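Local structure of ThreeFoil (Artificial gene, 3PG0) at residues Ala33-Lys38 / Ala139-Gly144; Ala39-Asn44 / Gly61-Trp66; Leu118-Tyr123 / Asn157-Leu162. The protein is a designed three-fold symmetric beta-trefoil that probably binds sugars, as ricin-type lectin domains do, and holds a sodium ion. All blocks are in the same frame, centred on the assembly; numbering follows the deposited sequence.

Interaction 1 (Ala33-Lys38 / Ala139-Gly144); sequences ARHSGK and ASTSDG
His35 and Lys38 reach from one surface loop to the backbone of another, a worked example of side chains bonding to carbonyl groups where two loops meet without a shared sheet. The imidazole of His35 presents its NE2 edge to Ser140, and NE2 donates to Ser140 O at 2.8 Å with an N-H...O angle of 150°, from well above the carbonyl plane. CD2 of the same ring lies 3.3 Å from Ala139 O, while Ser36 CB covers one ring face. The methyl CG2 of Thr141 comes obliquely against the imidazole, 3.7 Å from His35 CD2.

Lys38 stretches as an extended chain toward Thr141 and Asp143, its CG anti to the carbonyl carbon (chi1 -61°), and delivers NZ into the carbonyl plane of Thr141, 2.7 Å from Thr141 O. Asp143 crosses this chain at about a right angle; its OD1 forms a salt bridge with Lys38 NZ, the hydrogen bond in it weak at 3.3 Å, and also accepts from Ser57 N. Ser36 OG and Ser140 OG each close an ST turn within their own loop; Ser36 OG also hydrogen-bonds to Gln55 OE1, and Gln55 NE2 to Ser140 O.

The chemistry is therefore mainly that of an ammonium group and an imidazole N-H, each donating to a backbone carbonyl, with the carboxylate as a secondary partner that probably helps to balance the lysine charge.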
ATOM      1  N   ALA A  33       9.192  -1.774  -0.024  1.00 10.33           N
ATOM      2  CA  ALA A  33       9.659  -0.467   0.441  1.00  7.92           C
ATOM      3  C   ALA A  33      11.154  -0.316   0.199  1.00 11.72           C
ATOM      4  O   ALA A  33      11.943  -1.243   0.438  1.00 11.67           O
ATOM      5  CB  ALA A  33       9.330  -0.268   1.914  1.00 11.39           C
ATOM      6  N   ARG A  34      11.546   0.865  -0.265  1.00 10.72           N
ATOM      7  CA  ARG A  34      12.934   1.097  -0.654  1.00  9.62           C
ATOM      8  C   ARG A  34      13.887   0.984   0.523  1.00 13.86           C
ATOM      9  O   ARG A  34      14.990   0.445   0.390  1.00 14.96           O
ATOM     10  CB  ARG A  34      13.064   2.469  -1.308  1.00 11.04           C
ATOM     11  CG  ARG A  34      14.460   2.788  -1.789  1.00 13.86           C
ATOM     12  CD  ARG A  34      14.504   4.079  -2.593  1.00 12.22           C
ATOM     13  NE  ARG A  34      15.858   4.304  -3.104  1.00 20.67           N
ATOM     14  CZ  ARG A  34      16.197   5.285  -3.937  1.00 26.52           C
ATOM     15  NH1 ARG A  34      15.286   6.145  -4.364  1.00 20.63           N
ATOM     16  NH2 ARG A  34      17.455   5.404  -4.351  1.00 28.04           N
ATOM     17  N   HIS A  35      13.472   1.493   1.677  1.00 11.09           N
ATOM     18  CA  HIS A  35      14.372   1.508   2.827  1.00  9.61           C
ATOM     19  C   HIS A  35      14.607   0.109   3.389  1.00 14.18           C
ATOM     20  O   HIS A  35      15.717  -0.226   3.771  1.00 15.47           O
ATOM     21  CB  HIS A  35      13.854   2.462   3.921  1.00 12.74           C
ATOM     22  CG  HIS A  35      12.677   1.928   4.685  1.00 10.38           C
ATOM     23  ND1 HIS A  35      11.528   1.477   4.067  1.00  9.67           N
ATOM     24  CD2 HIS A  35      12.482   1.758   6.015  1.00 10.34           C
ATOM     25  CE1 HIS A  35      10.670   1.066   4.987  1.00  8.35           C
ATOM     26  NE2 HIS A  35      11.226   1.230   6.177  1.00 10.74           N
ATOM     27  N   SER A  36      13.567  -0.720   3.413  1.00 11.25           N
ATOM     28  CA  SER A  36      13.630  -1.964   4.179  1.00 11.35           C
ATOM     29  C   SER A  36      13.755  -3.192   3.299  1.00 10.50           C
ATOM     30  O   SER A  36      14.236  -4.240   3.753  1.00 14.70           O
ATOM     31  CB  SER A  36      12.374  -2.121   5.030  1.00 11.15           C
ATOM     32  OG  SER A  36      11.244  -2.282   4.183  1.00 11.60           O
ATOM     33  N   GLY A  37      13.313  -3.073   2.049  1.00 12.97           N
ATOM     34  CA  GLY A  37      13.278  -4.205   1.138  1.00 15.04           C
ATOM     35  C   GLY A  37      12.196  -5.206   1.524  1.00 14.57           C
ATOM     36  O   GLY A  37      12.144  -6.333   1.001  1.00 15.83           O
ATOM     37  N   LYS A  38      11.308  -4.778   2.415  0.68 13.06           N
ATOM     38  CA  LYS A  38      10.210  -5.618   2.880  0.68 10.65           C
ATOM     39  C   LYS A  38       8.879  -5.230   2.222  0.68  9.14           C
ATOM     40  O   LYS A  38       8.717  -4.108   1.731  0.68 10.95           O
ATOM     41  CB  LYS A  38      10.130  -5.581   4.407  0.68 11.03           C
ATOM     42  CG  LYS A  38      11.424  -6.122   5.053  0.68 13.68           C
ATOM     43  CD  LYS A  38      11.340  -6.181   6.563  0.68 15.33           C
ATOM     44  CE  LYS A  38      12.632  -6.743   7.141  0.68 16.28           C
ATOM     45  NZ  LYS A  38      12.556  -6.888   8.613  0.68 17.58           N
ATOM     46  N   ALA A 139      10.097   4.933   9.302  1.00 10.24           N
ATOM     47  CA  ALA A 139      11.139   4.244   8.541  1.00  6.88           C
ATOM     48  C   ALA A 139      11.708   3.049   9.297  1.00 12.92           C
ATOM     49  O   ALA A 139      12.891   2.726   9.170  1.00 10.97           O
ATOM     50  CB  ALA A 139      12.264   5.219   8.132  1.00  8.85           C
ATOM     51  N   SER A 140      10.861   2.395  10.084  1.00 12.74           N
ATOM     52  CA  SER A 140      11.241   1.140  10.723  1.00  8.37           C
ATOM     53  C   SER A 140      11.512   0.100   9.654  1.00 10.13           C
ATOM     54  O   SER A 140      10.789   0.033   8.660  1.00 10.17           O
ATOM     55  CB  SER A 140      10.109   0.637  11.623  1.00  9.51           C
ATOM     56  OG  SER A 140      10.403  -0.678  12.091  1.00 11.13           O
ATOM     57  N   THR A 141      12.528  -0.736   9.865  1.00  9.95           N
ATOM     58  CA  THR A 141      12.801  -1.828   8.940  1.00 11.79           C
ATOM     59  C   THR A 141      12.341  -3.161   9.540  1.00 14.13           C
ATOM     60  O   THR A 141      12.618  -4.224   8.992  1.00 16.13           O
ATOM     61  CB  THR A 141      14.294  -1.899   8.583  1.00 15.90           C
ATOM     62  OG1 THR A 141      15.069  -2.013   9.790  1.00 14.28           O
ATOM     63  CG2 THR A 141      14.708  -0.642   7.812  1.00 14.04           C
ATOM     64  N   SER A 142      11.617  -3.094  10.655  1.00 11.18           N
ATOM     65  CA  SER A 142      11.171  -4.302  11.347  1.00 11.85           C
ATOM     66  C   SER A 142       9.980  -4.972  10.680  1.00 12.10           C
ATOM     67  O   SER A 142       9.092  -4.304  10.163  1.00 12.43           O
ATOM     68  CB  SER A 142      10.796  -3.965  12.792  1.00 18.08           C
ATOM     69  OG  SER A 142      11.922  -3.482  13.496  1.00 23.06           O
ATOM     70  N   ASP A 143       9.959  -6.299  10.716  1.00 11.43           N
ATOM     71  CA  ASP A 143       8.754  -7.034  10.359  1.00 10.52           C
ATOM     72  C   ASP A 143       7.624  -6.518  11.247  1.00 12.80           C
ATOM     73  O   ASP A 143       7.804  -6.366  12.464  1.00 14.84           O
ATOM     74  CB  ASP A 143       8.924  -8.529  10.636  1.00 10.75           C
ATOM     75  CG  ASP A 143       9.718  -9.253   9.567  1.00 17.03           C
ATOM     76  OD1 ASP A 143       9.814  -8.757   8.429  1.00 13.70           O
ATOM     77  OD2 ASP A 143      10.241 -10.349   9.878  1.00 19.88           O
ATOM     78  N   GLY A 144       6.471  -6.229  10.651  1.00 13.31           N
ATOM     79  CA  GLY A 144       5.317  -5.807  11.428  1.00 13.62           C
ATOM     80  C   GLY A 144       5.196  -4.306  11.633  1.00 13.34           C
ATOM     81  O   GLY A 144       4.234  -3.841  12.262  1.00 13.03           O
TER

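Interaction 2 (Ala39-Asn44 / Gly61-Trp66); sequences ALDVEN and GDNQQW
With CG of Leu40 anti to the backbone N (chi1 -167°), its branch swings over the indole of Trp66, whose own CG is anti to the carbonyl carbon (chi1 -61°). The two side chains cross at about a right angle. Leu40 CD2 sits over one face of the indole as a CH-pi contact, 4.0 Å from the centroid of the five-membered ring, while Val42 CG2 meets the far end of the ring obliquely, 3.6 Å from Trp66 CH2. The same residue Leu40 also serves the ring edge: Trp66 NE1 donates to Leu40 O at 3.0 Å, almost straight at 174°. That oxygen lies in the indole plane, although the N-H approaches from above the carbonyl plane. A water bridges Leu40 O and Gln64 O, so the carbonyl of Leu40 is gripped by two donors, and the rotation of the indole is fixed by bond and packing together.

Farther along, polar groups take over. Val42 N donates to Asn63 O at 2.9 Å, and Asn63 ND2 returns a bond to Val42 O, also at 2.9 Å, pairing the two residues through main chain and amide. Gln64 NE2 donates to Ser57 O. Asp41 OD1 and Asn44 N both hydrogen-bond to a molecule probably from the crystallisation liquor, which may mark a sugar pocket.

Strand 39-42 pairs on its other side with strand 53-56, and the loop 61-66 leads into strand 66-72. Trp66 is thereby wedged among Leu31 of strand 28-33 and Leu78 and Ala80 of strand 75-80, in the trefoil interior.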
ATOM      1  N   ALA A  39       7.941  -6.171   2.212  1.00  8.46           N
ATOM      2  CA  ALA A  39       6.774  -6.104   1.348  1.00 10.21           C
ATOM      3  C   ALA A  39       5.510  -5.593   2.029  1.00 10.48           C
ATOM      4  O   ALA A  39       5.305  -5.787   3.229  1.00 10.19           O
ATOM      5  CB  ALA A  39       6.511  -7.509   0.739  1.00  9.46           C
ATOM      6  N   LEU A  40       4.661  -4.954   1.232  1.00  9.05           N
ATOM      7  CA  LEU A  40       3.325  -4.574   1.651  1.00  9.76           C
ATOM      8  C   LEU A  40       2.495  -5.830   1.915  1.00  8.70           C
ATOM      9  O   LEU A  40       2.339  -6.684   1.035  1.00  8.95           O
ATOM     10  CB  LEU A  40       2.683  -3.719   0.561  1.00  7.66           C
ATOM     11  CG  LEU A  40       1.401  -2.967   0.915  1.00  8.86           C
ATOM     12  CD1 LEU A  40       1.703  -1.860   1.930  1.00 10.09           C
ATOM     13  CD2 LEU A  40       0.800  -2.389  -0.367  1.00  9.85           C
ATOM     14  N   ASP A  41       1.944  -5.927   3.123  1.00  8.19           N
ATOM     15  CA  ASP A  41       1.469  -7.196   3.650  1.00  7.87           C
ATOM     16  C   ASP A  41       0.163  -7.011   4.432  1.00  7.65           C
ATOM     17  O   ASP A  41       0.067  -6.119   5.274  1.00  8.92           O
ATOM     18  CB  ASP A  41       2.593  -7.749   4.543  1.00  8.94           C
ATOM     19  CG  ASP A  41       2.239  -9.059   5.233  1.00 13.49           C
ATOM     20  OD1 ASP A  41       1.233  -9.120   5.978  1.00 11.90           O
ATOM     21  OD2 ASP A  41       3.008 -10.022   5.065  1.00 13.47           O
ATOM     22  N   VAL A  42      -0.846  -7.841   4.149  1.00  8.72           N
ATOM     23  CA  VAL A  42      -2.047  -7.832   4.994  1.00  6.36           C
ATOM     24  C   VAL A  42      -1.844  -8.795   6.160  1.00 11.97           C
ATOM     25  O   VAL A  42      -1.675 -10.006   5.972  1.00 10.69           O
ATOM     26  CB  VAL A  42      -3.325  -8.222   4.240  1.00  9.76           C
ATOM     27  CG1 VAL A  42      -4.524  -8.190   5.196  1.00  9.10           C
ATOM     28  CG2 VAL A  42      -3.560  -7.279   3.050  1.00  8.38           C
ATOM     29  N   GLU A  43      -1.893  -8.235   7.361  1.00  9.68           N
ATOM     30  CA  GLU A  43      -1.407  -8.883   8.570  1.00 12.72           C
ATOM     31  C   GLU A  43      -2.021 -10.261   8.821  1.00 11.52           C
ATOM     32  O   GLU A  43      -3.247 -10.405   8.943  1.00 11.93           O
ATOM     33  CB  GLU A  43      -1.631  -7.966   9.772  1.00 12.98           C
ATOM     34  CG  GLU A  43      -1.045  -8.505  11.057  1.00 17.42           C
ATOM     35  CD  GLU A  43      -1.092  -7.485  12.166  1.00 26.98           C
ATOM     36  OE1 GLU A  43      -2.129  -6.800  12.300  1.00 27.84           O
ATOM     37  OE2 GLU A  43      -0.090  -7.365  12.897  1.00 30.51           O
ATOM     38  N   ASN A  44      -1.148 -11.266   8.881  1.00 11.99           N
ATOM     39  CA  ASN A  44      -1.527 -12.636   9.217  1.00 11.59           C
ATOM     40  C   ASN A  44      -2.532 -13.260   8.251  1.00 11.37           C
ATOM     41  O   ASN A  44      -3.239 -14.218   8.595  1.00 10.58           O
ATOM     42  CB  ASN A  44      -2.012 -12.721  10.663  1.00 12.08           C
ATOM     43  CG  ASN A  44      -0.909 -12.377  11.661  1.00 22.28           C
ATOM     44  OD1 ASN A  44       0.262 -12.696  11.438  1.00 27.37           O
ATOM     45  ND2 ASN A  44      -1.275 -11.716  12.751  1.00 23.66           N
ATOM     46  N   GLY A  61       3.534 -15.083   0.073  1.00 14.73           N
ATOM     47  CA  GLY A  61       2.179 -15.302   0.543  1.00 12.69           C
ATOM     48  C   GLY A  61       1.190 -14.518  -0.304  1.00 14.45           C
ATOM     49  O   GLY A  61       1.504 -13.426  -0.786  1.00 12.70           O
ATOM     50  N   ASP A  62      -0.008 -15.067  -0.498  1.00 11.29           N
ATOM     51  CA  ASP A  62      -1.024 -14.352  -1.268  1.00 10.38           C
ATOM     52  C   ASP A  62      -1.423 -13.042  -0.592  1.00 13.79           C
ATOM     53  O   ASP A  62      -1.970 -12.149  -1.242  1.00 12.26           O
ATOM     54  CB  ASP A  62      -2.285 -15.207  -1.460  1.00 12.10           C
ATOM     55  CG  ASP A  62      -2.087 -16.339  -2.451  1.00 15.30           C
ATOM     56  OD1 ASP A  62      -1.046 -16.395  -3.136  1.00 17.78           O
ATOM     57  OD2 ASP A  62      -3.007 -17.170  -2.558  1.00 18.32           O
ATOM     58  N   ASN A  63      -1.168 -12.935   0.711  1.00 12.15           N
ATOM     59  CA  ASN A  63      -1.464 -11.700   1.446  1.00  9.90           C
ATOM     60  C   ASN A  63      -0.393 -10.628   1.229  1.00 11.14           C
ATOM     61  O   ASN A  63      -0.449  -9.544   1.824  1.00 10.17           O
ATOM     62  CB  ASN A  63      -1.629 -11.988   2.948  1.00  8.45           C
ATOM     63  CG  ASN A  63      -0.382 -12.574   3.569  1.00 11.65           C
ATOM     64  OD1 ASN A  63       0.146 -13.585   3.106  1.00 12.57           O
ATOM     65  ND2 ASN A  63       0.094 -11.945   4.633  1.00  8.93           N
ATOM     66  N   GLN A  64       0.569 -10.935   0.363  1.00 10.67           N
ATOM     67  CA  GLN A  64       1.654 -10.011   0.033  1.00 12.26           C
ATOM     68  C   GLN A  64       1.673  -9.767  -1.466  1.00 13.21           C
ATOM     69  O   GLN A  64       2.642  -9.230  -1.999  1.00 12.51           O
ATOM     70  CB  GLN A  64       2.998 -10.598   0.445  1.00  9.84           C
ATOM     71  CG  GLN A  64       3.079 -11.009   1.894  1.00  9.43           C
ATOM     72  CD  GLN A  64       4.451 -11.516   2.253  1.00 12.62           C
ATOM     73  OE1 GLN A  64       4.998 -12.388   1.563  1.00 17.72           O
ATOM     74  NE2 GLN A  64       5.030 -10.966   3.326  1.00 11.36           N
ATOM     75  N   GLN A  65       0.609 -10.180  -2.149  1.00  9.33           N
ATOM     76  CA  GLN A  65       0.502  -9.963  -3.582  1.00 10.85           C
ATOM     77  C   GLN A  65      -0.704  -9.099  -3.883  1.00 14.20           C
ATOM     78  O   GLN A  65      -1.775  -9.296  -3.301  1.00 12.73           O
ATOM     79  CB  GLN A  65       0.376 -11.293  -4.323  1.00 11.57           C
ATOM     80  CG  GLN A  65       1.510 -12.245  -4.059  1.00 10.97           C
ATOM     81  CD  GLN A  65       1.378 -13.518  -4.866  1.00 16.05           C
ATOM     82  OE1 GLN A  65       0.882 -13.502  -5.992  1.00 18.00           O
ATOM     83  NE2 GLN A  65       1.819 -14.631  -4.288  1.00 17.92           N
ATOM     84  N   TRP A  66      -0.524  -8.145  -4.792  1.00  9.44           N
ATOM     85  CA  TRP A  66      -1.512  -7.112  -5.037  1.00  8.61           C
ATOM     86  C   TRP A  66      -1.797  -6.990  -6.517  1.00 13.88           C
ATOM     87  O   TRP A  66      -0.879  -6.950  -7.336  1.00 14.72           O
ATOM     88  CB  TRP A  66      -0.999  -5.765  -4.501  1.00 10.53           C
ATOM     89  CG  TRP A  66      -0.747  -5.799  -3.011  1.00  9.30           C
ATOM     90  CD1 TRP A  66       0.394  -6.219  -2.368  1.00 11.98           C
ATOM     91  CD2 TRP A  66      -1.672  -5.426  -1.989  1.00 10.15           C
ATOM     92  NE1 TRP A  66       0.225  -6.123  -1.005  1.00 11.79           N
ATOM     93  CE2 TRP A  66      -1.031  -5.626  -0.747  1.00 12.01           C
ATOM     94  CE3 TRP A  66      -2.979  -4.923  -2.002  1.00 10.00           C
ATOM     95  CZ2 TRP A  66      -1.657  -5.348   0.470  1.00 11.09           C
ATOM     96  CZ3 TRP A  66      -3.601  -4.643  -0.792  1.00  8.86           C
ATOM     97  CH2 TRP A  66      -2.944  -4.861   0.426  1.00  9.65           C
TER
HETATM   98  O   HOH W   1       3.684  -6.813  -1.519  1.00 11.81           O

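Interaction 3 (Leu118-Tyr123 / Asn157-Leu162); sequences LGDGYY and NQQWRL
The phenol ring of Tyr123 carries Leu162 CD2 over one face, a CH-pi contact 4.2 Å from the ring centroid and only 13° off its normal, and has Trp160 O at its edge, in plane. Tyr122, the next residue, is turned differently: its ring plane stands nearly perpendicular to the amide of Gln159, the two side chains crossing at about a right angle, and its CE1 packs on Arg161 CB at 4.1 Å. The indole of Trp160 has Tyr123 O at its edge.

The backbones form a single antiparallel bridge, a hydrogen-bonded pair of Tyr123 and Trp160. Tyr123 N donates to Trp160 O at 2.8 Å, and Trp160 N returns a bond to Tyr123 O, also 2.8 Å. A water carries the link further, donating to Gly121 O and accepting from Leu162 N. Leu118 CD1 rests on the extended chain of Gln159, 3.7 Å from its CG. The amide oxygen of Gln159 is taken by Arg34 NH1.

Residues 118-122 form the connection between strands 113-117 and 123-127. The Tyr123-Trp160 bridge joins strands 123-127 and 160-164, the outermost two of the six-stranded antiparallel sheet, consistent with closure of a beta-trefoil barrel. Leu162 also touches Leu115 and Leu31, while Trp160 points into the interior, where it meets Leu31, Ala33 and Val136 and gives its NE1 hydrogen to Leu134 O.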
ATOM      1  N   LEU A 118       8.784   7.935  -9.771  1.00 14.90           N
ATOM      2  CA  LEU A 118       9.724   8.877  -9.163  1.00 18.29           C
ATOM      3  C   LEU A 118      11.004   9.090  -9.971  1.00 25.14           C
ATOM      4  O   LEU A 118      11.810   9.966  -9.641  1.00 30.11           O
ATOM      5  CB  LEU A 118      10.076   8.452  -7.736  1.00 16.21           C
ATOM      6  CG  LEU A 118       8.875   8.435  -6.792  1.00 13.54           C
ATOM      7  CD1 LEU A 118       9.214   7.738  -5.470  1.00 18.45           C
ATOM      8  CD2 LEU A 118       8.356   9.862  -6.546  1.00 15.55           C
ATOM      9  N   GLY A 119      11.191   8.292 -11.016  1.00 30.14           N
ATOM     10  CA  GLY A 119      12.255   8.538 -11.973  1.00 44.09           C
ATOM     11  C   GLY A 119      13.443   7.601 -11.892  1.00 47.33           C
ATOM     12  O   GLY A 119      14.296   7.604 -12.783  1.00 43.81           O
ATOM     13  N   ASP A 120      13.501   6.799 -10.830  1.00 47.77           N
ATOM     14  CA  ASP A 120      14.642   5.909 -10.604  1.00 48.90           C
ATOM     15  C   ASP A 120      14.247   4.453 -10.328  1.00 43.67           C
ATOM     16  O   ASP A 120      14.993   3.713  -9.680  1.00 40.89           O
ATOM     17  CB  ASP A 120      15.538   6.447  -9.476  1.00 50.65           C
ATOM     18  CG  ASP A 120      14.747   6.893  -8.253  1.00 51.20           C
ATOM     19  OD1 ASP A 120      13.545   6.561  -8.158  1.00 49.42           O
ATOM     20  OD2 ASP A 120      15.331   7.574  -7.381  1.00 51.31           O
ATOM     21  N   GLY A 121      13.086   4.045 -10.832  1.00 36.13           N
ATOM     22  CA  GLY A 121      12.619   2.677 -10.664  1.00 24.36           C
ATOM     23  C   GLY A 121      11.680   2.520  -9.481  1.00 24.53           C
ATOM     24  O   GLY A 121      11.169   1.430  -9.222  1.00 27.20           O
ATOM     25  N   TYR A 122      11.455   3.616  -8.767  1.00 13.39           N
ATOM     26  CA  TYR A 122      10.576   3.611  -7.598  1.00 11.01           C
ATOM     27  C   TYR A 122       9.326   4.436  -7.847  1.00 15.02           C
ATOM     28  O   TYR A 122       9.308   5.296  -8.728  1.00 18.14           O
ATOM     29  CB  TYR A 122      11.315   4.148  -6.366  1.00 15.13           C
ATOM     30  CG  TYR A 122      12.428   3.232  -5.910  1.00 16.03           C
ATOM     31  CD1 TYR A 122      12.168   2.142  -5.084  1.00 13.11           C
ATOM     32  CD2 TYR A 122      13.731   3.453  -6.320  1.00 21.08           C
ATOM     33  CE1 TYR A 122      13.190   1.286  -4.688  1.00 18.56           C
ATOM     34  CE2 TYR A 122      14.756   2.612  -5.929  1.00 18.54           C
ATOM     35  CZ  TYR A 122      14.488   1.539  -5.115  1.00 20.75           C
ATOM     36  OH  TYR A 122      15.530   0.720  -4.736  1.00 28.46           O
ATOM     37  N   TYR A 123       8.286   4.165  -7.059  1.00 13.23           N
ATOM     38  CA  TYR A 123       7.021   4.908  -7.111  1.00  9.61           C
ATOM     39  C   TYR A 123       6.634   5.429  -5.738  1.00 11.11           C
ATOM     40  O   TYR A 123       7.004   4.854  -4.718  1.00 11.07           O
ATOM     41  CB  TYR A 123       5.882   3.988  -7.560  1.00 10.10           C
ATOM     42  CG  TYR A 123       5.962   3.554  -8.993  1.00 13.74           C
ATOM     43  CD1 TYR A 123       5.198   4.178  -9.963  1.00 16.61           C
ATOM     44  CD2 TYR A 123       6.795   2.522  -9.373  1.00 15.53           C
ATOM     45  CE1 TYR A 123       5.262   3.778 -11.283  1.00 19.16           C
ATOM     46  CE2 TYR A 123       6.870   2.114 -10.692  1.00 22.19           C
ATOM     47  CZ  TYR A 123       6.100   2.744 -11.639  1.00 20.73           C
ATOM     48  OH  TYR A 123       6.178   2.341 -12.953  1.00 25.62           O
ATOM     49  N   ASN A 157      11.321   5.312   3.002  1.00  9.18           N
ATOM     50  CA  ASN A 157      10.193   4.577   3.579  1.00  8.91           C
ATOM     51  C   ASN A 157       8.856   4.986   2.954  1.00  9.30           C
ATOM     52  O   ASN A 157       7.800   4.503   3.356  1.00 10.66           O
ATOM     53  CB  ASN A 157      10.146   4.771   5.099  1.00  8.12           C
ATOM     54  CG  ASN A 157      10.018   6.233   5.494  1.00  8.74           C
ATOM     55  OD1 ASN A 157      10.817   7.079   5.064  1.00  9.07           O
ATOM     56  ND2 ASN A 157       9.004   6.545   6.304  1.00  9.42           N
ATOM     57  N   GLN A 158       8.935   5.873   1.965  1.00  9.24           N
ATOM     58  CA  GLN A 158       7.765   6.364   1.226  1.00  8.12           C
ATOM     59  C   GLN A 158       7.894   6.043  -0.263  1.00  7.88           C
ATOM     60  O   GLN A 158       7.153   6.580  -1.099  1.00  9.86           O
ATOM     61  CB  GLN A 158       7.655   7.875   1.374  1.00  9.82           C
ATOM     62  CG  GLN A 158       7.693   8.366   2.800  1.00  8.83           C
ATOM     63  CD  GLN A 158       7.408   9.839   2.853  1.00 10.49           C
ATOM     64  OE1 GLN A 158       8.169  10.637   2.293  1.00 10.65           O
ATOM     65  NE2 GLN A 158       6.294  10.214   3.491  1.00 10.20           N
ATOM     66  N   GLN A 159       8.882   5.216  -0.598  1.00  9.88           N
ATOM     67  CA  GLN A 159       9.142   4.836  -1.982  1.00 10.05           C
ATOM     68  C   GLN A 159       9.019   3.329  -2.117  1.00  8.91           C
ATOM     69  O   GLN A 159       9.463   2.584  -1.235  1.00 11.02           O
ATOM     70  CB  GLN A 159      10.539   5.289  -2.400  1.00 10.07           C
ATOM     71  CG  GLN A 159      10.765   6.788  -2.294  1.00 11.16           C
ATOM     72  CD  GLN A 159      12.151   7.179  -2.763  1.00 15.64           C
ATOM     73  OE1 GLN A 159      12.627   6.698  -3.795  1.00 17.69           O
ATOM     74  NE2 GLN A 159      12.813   8.044  -2.002  1.00 18.07           N
ATOM     75  N   TRP A 160       8.416   2.887  -3.221  1.00  9.74           N
ATOM     76  CA  TRP A 160       8.023   1.494  -3.384  1.00 10.05           C
ATOM     77  C   TRP A 160       8.466   0.975  -4.742  1.00  8.68           C
ATOM     78  O   TRP A 160       8.284   1.649  -5.769  1.00 11.66           O
ATOM     79  CB  TRP A 160       6.491   1.352  -3.231  1.00  7.28           C
ATOM     80  CG  TRP A 160       6.021   1.776  -1.885  1.00  9.11           C
ATOM     81  CD1 TRP A 160       5.703   3.050  -1.488  1.00 10.64           C
ATOM     82  CD2 TRP A 160       5.858   0.940  -0.729  1.00  8.90           C
ATOM     83  NE1 TRP A 160       5.344   3.055  -0.158  1.00 10.14           N
ATOM     84  CE2 TRP A 160       5.431   1.775   0.332  1.00 10.41           C
ATOM     85  CE3 TRP A 160       6.024  -0.433  -0.490  1.00 10.25           C
ATOM     86  CZ2 TRP A 160       5.155   1.286   1.611  1.00  9.77           C
ATOM     87  CZ3 TRP A 160       5.760  -0.922   0.790  1.00  9.90           C
ATOM     88  CH2 TRP A 160       5.322  -0.054   1.826  1.00  9.31           C
ATOM     89  N   ARG A 161       9.053  -0.217  -4.751  1.00  9.40           N
ATOM     90  CA  ARG A 161       9.374  -0.893  -6.001  1.00  9.39           C
ATOM     91  C   ARG A 161       8.164  -1.759  -6.316  1.00 14.10           C
ATOM     92  O   ARG A 161       7.718  -2.541  -5.464  1.00 14.81           O
ATOM     93  CB  ARG A 161      10.634  -1.755  -5.842  1.00 15.77           C
ATOM     94  CG  ARG A 161      11.279  -2.160  -7.146  1.00 24.30           C
ATOM     95  CD  ARG A 161      12.710  -2.661  -6.934  1.00 39.67           C
ATOM     96  NE  ARG A 161      12.761  -4.013  -6.377  1.00 58.01           N
ATOM     97  CZ  ARG A 161      13.141  -4.303  -5.134  1.00 69.44           C
ATOM     98  NH1 ARG A 161      13.514  -3.336  -4.305  1.00 73.40           N
ATOM     99  NH2 ARG A 161      13.154  -5.566  -4.719  1.00 71.39           N
ATOM    100  N   LEU A 162       7.610  -1.597  -7.518  0.68 12.07           N
ATOM    101  CA  LEU A 162       6.527  -2.456  -7.983  0.68 12.28           C
ATOM    102  C   LEU A 162       7.125  -3.602  -8.786  0.68 16.30           C
ATOM    103  O   LEU A 162       7.539  -3.414  -9.932  0.68 16.83           O
ATOM    104  CB  LEU A 162       5.529  -1.681  -8.849  0.68 15.18           C
ATOM    105  CG  LEU A 162       4.341  -0.999  -8.164  0.68 21.81           C
ATOM    106  CD1 LEU A 162       4.760  -0.234  -6.931  0.68 19.19           C
ATOM    107  CD2 LEU A 162       3.624  -0.082  -9.152  0.68 25.17           C
TER
HETATM  108  O   HOH W   2       9.134  -0.192  -9.530  1.00 21.71           O

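Overall arrangement
Interaction 2 is the buried contact, interaction 3 is partly buried and interaction 1 lies on the surface, and the chemistry follows that order. Interaction 2 has an indole with a leucine methyl over its face and a valine against its far end, interaction 3 a leucine methyl over a tyrosine face (CH-pi) with a strand bridge, and interaction 1 side-chain bonds to loop carbonyls. Loop 33-38 runs straight on into strand 39-42, so interactions 1 and 2 share neighbouring chain. Interactions 1 and 3 meet through Arg34, which bonds to Gln159 and makes a long, weak ion pair with Asp120, and through packing of His35 on Asn157. Leu40 touches Trp160, linking interactions 2 and 3.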